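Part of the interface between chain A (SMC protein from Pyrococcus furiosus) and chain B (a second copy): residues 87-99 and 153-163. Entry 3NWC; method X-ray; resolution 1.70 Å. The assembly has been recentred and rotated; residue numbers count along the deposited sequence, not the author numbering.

Chain A 87-99: GRLTFLPLNKIKP
Chain B (153-163) EGELYERSGAI

The two stretches bury 531 Å² between them, both sides summed, and are joined by five hydrogen bonds, three of them backbone to backbone and two from the A:Arg88 side chain to a backbone carbonyl, together with apolar side-chain contacts. Chain A begins with A:Gly87, whose positive phi (76/-152) favours glycine and which makes no contact with the chain B stretch. A:Arg88 (-119/149) directs its CB toward chain B, and its m, t, p side chain, with chi4 at 89°, presents the edge of the guanidinium to a single carbonyl: NH1 and NH2 each donate to B:Gly154 O at 3.0 Å (angles 138° and 141°). The acceptor thus lies near the guanidinium plane. B:Gly154 has phi/psi of 108/18, where a CB would jam against the preceding carbonyl.

From A:Leu89 (-138/157) to A:Pro93 the chain is extended. A:Leu89, m,t, turns its end away from chain B. A:Thr90 (-105/127, chi1 m) places CG2 3.9 Å from B:Ala162 CB, while its CA approaches B:Ile163 O at 3.3 Å in a CA-H...O contact.

The register is fixed at A:Phe91 (-109/141), an antiparallel hydrogen-bonded pair with B:Ile163 (-117/125), CA to CA 5.0 Å. A:Phe91 N donates to B:Ile163 O at 2.6 Å (167°), and B:Ile163 N donates to A:Phe91 O at 2.9 Å (169°); both are nearly linear. The two side chains share one face of the sheet, A:Phe91 with chi1 m and chi2 -86°, B:Ile163 m,t. A:Phe91 O also receives a CA-H...O contact from B:Ala162 CA at 3.4 Å.

A:Leu92 (-115/99; m,t) starts away from chain B, yet CD2 returns to 3.7 Å from B:Ala162 CB. A:Pro93 (-82/122, C-gamma exo) sets CG 4.1 Å from B:Ile163 CD1, apolar against apolar. Its carbonyl O accepts from A:Lys96 N (2.9 Å) and A:Ile97 N (2.8 Å), closing a bend through A:Leu94 (-60/-30), A:Asn95 (-81/-12) and A:Lys96 (-114/-35).

The chain then meets the type I turn B:Glu158 to B:Gly161, closed by B:Gly161 N to B:Glu158 O at 3.0 Å. A:Ile97 (-66/132; t,p) brings CD1 4.1 Å from B:Ala162 CB, and its CA lies 3.4 Å from B:Ser160 O, a CA-H...O contact. B:Gly161 (114/-2) is buried here: an ideal CB would stand 3.0 Å from A:Lys96 O, a clash. B:Ser160, chi1 p, uses OG to accept from B:Ala162 N at 3.2 Å, bracing the turn. A:Lys98 (-94/117) N donates to B:Ser160 O at 3.0 Å (139°); its m,t side chain is modelled to CD. A:Pro99 (-65/148) points away.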

# COMPACT_ATOMS: atom_id res chain seq x y z
N GLY A 87 13.53 -1.80 -10.93
CA GLY A 87 12.25 -2.03 -10.29
C GLY A 87 11.33 -0.82 -10.35
O GLY A 87 11.42 -0.02 -11.27
N ARG A 88 10.45 -0.71 -9.36
CA ARG A 88 9.40 0.31 -9.37
C ARG A 88 9.48 1.28 -8.21
O ARG A 88 9.94 0.93 -7.12
CB ARG A 88 8.02 -0.36 -9.38
CG ARG A 88 7.72 -1.03 -10.71
CD ARG A 88 6.53 -1.94 -10.61
NE ARG A 88 5.24 -1.24 -10.43
CZ ARG A 88 4.46 -0.80 -11.42
NH1 ARG A 88 4.85 -0.90 -12.69
NH2 ARG A 88 3.29 -0.24 -11.16
N LEU A 89 9.03 2.51 -8.46
CA LEU A 89 8.82 3.50 -7.40
C LEU A 89 7.52 4.25 -7.63
O LEU A 89 7.02 4.31 -8.75
CB LEU A 89 9.97 4.52 -7.37
CG LEU A 89 11.37 4.00 -7.04
CD1 LEU A 89 12.41 5.11 -7.25
CD2 LEU A 89 11.45 3.43 -5.62
N THR A 90 6.99 4.81 -6.54
CA THR A 90 5.84 5.68 -6.56
C THR A 90 6.32 7.10 -6.37
O THR A 90 7.06 7.40 -5.42
CB THR A 90 4.85 5.31 -5.44
OG1 THR A 90 4.40 3.97 -5.65
CG2 THR A 90 3.65 6.24 -5.45
N PHE A 91 5.92 7.98 -7.28
CA PHE A 91 6.38 9.37 -7.26
C PHE A 91 5.26 10.31 -6.86
O PHE A 91 4.11 10.12 -7.27
CB PHE A 91 6.92 9.74 -8.64
CG PHE A 91 8.12 8.92 -9.04
CD1 PHE A 91 9.40 9.30 -8.66
CD2 PHE A 91 7.96 7.76 -9.79
CE1 PHE A 91 10.50 8.54 -9.03
CE2 PHE A 91 9.05 6.99 -10.16
CZ PHE A 91 10.33 7.39 -9.78
N LEU A 92 5.61 11.33 -6.07
CA LEU A 92 4.66 12.35 -5.62
C LEU A 92 5.04 13.72 -6.21
O LEU A 92 5.94 14.38 -5.70
CB LEU A 92 4.65 12.42 -4.09
CG LEU A 92 4.49 11.08 -3.36
CD1 LEU A 92 4.40 11.32 -1.86
CD2 LEU A 92 3.25 10.35 -3.84
N PRO A 93 4.36 14.13 -7.30
CA PRO A 93 4.70 15.38 -7.98
C PRO A 93 4.05 16.54 -7.26
O PRO A 93 2.83 16.56 -7.07
CB PRO A 93 4.07 15.21 -9.37
CG PRO A 93 3.48 13.80 -9.39
CD PRO A 93 3.25 13.44 -7.96
N LEU A 94 4.87 17.49 -6.82
CA LEU A 94 4.38 18.53 -5.92
C LEU A 94 3.25 19.36 -6.51
O LEU A 94 2.38 19.82 -5.78
CB LEU A 94 5.52 19.43 -5.44
CG LEU A 94 6.42 18.78 -4.40
CD1 LEU A 94 7.61 19.67 -4.07
CD2 LEU A 94 5.63 18.43 -3.14
N ASN A 95 3.26 19.51 -7.83
CA ASN A 95 2.23 20.30 -8.51
C ASN A 95 0.93 19.53 -8.72
O ASN A 95 -0.10 20.11 -9.09
CB ASN A 95 2.74 20.84 -9.85
CG ASN A 95 3.14 19.72 -10.82
OD1 ASN A 95 3.49 18.63 -10.40
ND2 ASN A 95 3.07 20.01 -12.12
N LYS A 96 0.96 18.22 -8.50
CA LYS A 96 -0.22 17.40 -8.78
C LYS A 96 -0.79 16.82 -7.51
O LYS A 96 -2.00 16.65 -7.38
CB LYS A 96 0.15 16.26 -9.74
CG LYS A 96 0.59 16.71 -11.12
CD LYS A 96 -0.61 17.15 -11.95
CE LYS A 96 -0.20 17.45 -13.38
NZ LYS A 96 -1.29 18.13 -14.12
N ILE A 97 0.09 16.47 -6.58
CA ILE A 97 -0.31 15.66 -5.45
C ILE A 97 -1.28 16.39 -4.53
O ILE A 97 -1.07 17.55 -4.17
CB ILE A 97 0.94 15.16 -4.67
CG1 ILE A 97 0.59 13.93 -3.81
CG2 ILE A 97 1.57 16.30 -3.87
CD1 ILE A 97 0.30 12.66 -4.63
N LYS A 98 -2.37 15.72 -4.17
CA LYS A 98 -3.45 16.38 -3.45
C LYS A 98 -3.35 16.25 -1.93
O LYS A 98 -3.45 15.15 -1.39
CB LYS A 98 -4.80 15.86 -3.94
CG LYS A 98 -5.19 16.39 -5.32
CD LYS A 98 -6.51 15.80 -5.80
N PRO A 99 -3.19 17.38 -1.23
CA PRO A 99 -3.16 17.34 0.24
C PRO A 99 -4.50 16.89 0.80
O PRO A 99 -5.54 17.15 0.20
CB PRO A 99 -2.88 18.80 0.62
CG PRO A 99 -2.27 19.41 -0.59
CD PRO A 99 -2.88 18.72 -1.77
N GLU B 153 -0.03 -1.72 -19.66
CA GLU B 153 1.32 -2.25 -19.43
C GLU B 153 1.77 -2.11 -17.98
O GLU B 153 2.87 -2.55 -17.62
CB GLU B 153 2.31 -1.60 -20.39
CG GLU B 153 2.11 -2.06 -21.83
CD GLU B 153 2.08 -3.57 -21.96
OE1 GLU B 153 2.62 -4.25 -21.06
OE2 GLU B 153 1.54 -4.08 -22.96
N GLY B 154 0.93 -1.49 -17.16
CA GLY B 154 1.11 -1.56 -15.72
C GLY B 154 1.60 -0.34 -14.98
O GLY B 154 2.09 -0.46 -13.85
N GLU B 155 1.50 0.84 -15.58
CA GLU B 155 1.71 2.06 -14.81
C GLU B 155 0.45 2.36 -14.02
O GLU B 155 -0.66 2.05 -14.46
CB GLU B 155 2.09 3.23 -15.71
CG GLU B 155 3.49 3.14 -16.28
CD GLU B 155 3.57 2.31 -17.54
OE1 GLU B 155 2.58 2.28 -18.30
OE2 GLU B 155 4.63 1.69 -17.77
N LEU B 156 0.62 2.94 -12.84
CA LEU B 156 -0.53 3.25 -11.96
C LEU B 156 -0.55 4.72 -11.62
O LEU B 156 0.46 5.28 -11.19
CB LEU B 156 -0.45 2.43 -10.67
CG LEU B 156 -1.51 2.73 -9.61
CD1 LEU B 156 -2.92 2.35 -10.12
CD2 LEU B 156 -1.20 2.00 -8.31
N TYR B 157 -1.72 5.33 -11.80
CA TYR B 157 -1.95 6.73 -11.48
C TYR B 157 -3.04 6.77 -10.41
O TYR B 157 -4.21 6.54 -10.71
CB TYR B 157 -2.42 7.48 -12.72
CG TYR B 157 -1.40 7.55 -13.82
CD1 TYR B 157 -0.68 8.72 -14.06
CD2 TYR B 157 -1.14 6.45 -14.63
CE1 TYR B 157 0.27 8.78 -15.06
CE2 TYR B 157 -0.20 6.50 -15.63
CZ TYR B 157 0.50 7.67 -15.85
OH TYR B 157 1.44 7.73 -16.85
N GLU B 158 -2.65 7.04 -9.18
CA GLU B 158 -3.65 7.12 -8.12
C GLU B 158 -4.41 8.42 -8.32
O GLU B 158 -3.92 9.35 -8.95
CB GLU B 158 -2.98 7.01 -6.74
CG GLU B 158 -2.32 5.65 -6.51
CD GLU B 158 -1.60 5.54 -5.18
OE1 GLU B 158 -2.29 5.53 -4.14
OE2 GLU B 158 -0.36 5.46 -5.19
N ARG B 159 -5.64 8.48 -7.82
CA ARG B 159 -6.45 9.67 -8.05
C ARG B 159 -5.81 10.89 -7.39
O ARG B 159 -5.99 12.03 -7.83
CB ARG B 159 -7.87 9.46 -7.53
CG ARG B 159 -8.86 10.53 -7.95
CD ARG B 159 -10.26 10.15 -7.52
NE ARG B 159 -11.27 11.13 -7.89
CZ ARG B 159 -12.55 10.83 -8.12
NH1 ARG B 159 -12.95 9.57 -8.02
NH2 ARG B 159 -13.42 11.78 -8.45
N SER B 160 -5.04 10.62 -6.33
CA SER B 160 -4.31 11.62 -5.56
C SER B 160 -3.28 12.36 -6.39
O SER B 160 -2.91 13.49 -6.08
CB SER B 160 -3.57 10.92 -4.42
OG SER B 160 -2.57 10.05 -4.95
N GLY B 161 -2.79 11.71 -7.44
CA GLY B 161 -1.74 12.28 -8.26
C GLY B 161 -0.43 11.49 -8.15
O GLY B 161 0.53 11.84 -8.82
N ALA B 162 -0.40 10.46 -7.32
CA ALA B 162 0.79 9.61 -7.15
C ALA B 162 0.98 8.70 -8.36
O ALA B 162 0.03 8.05 -8.80
CB ALA B 162 0.67 8.78 -5.89
N ILE B 163 2.20 8.66 -8.88
CA ILE B 163 2.49 7.92 -10.10
C ILE B 163 3.47 6.79 -9.84
O ILE B 163 4.56 7.03 -9.32
CB ILE B 163 3.07 8.84 -11.18
CG1 ILE B 163 2.16 10.05 -11.37
CG2 ILE B 163 3.24 8.08 -12.49
CD1 ILE B 163 2.70 11.10 -12.31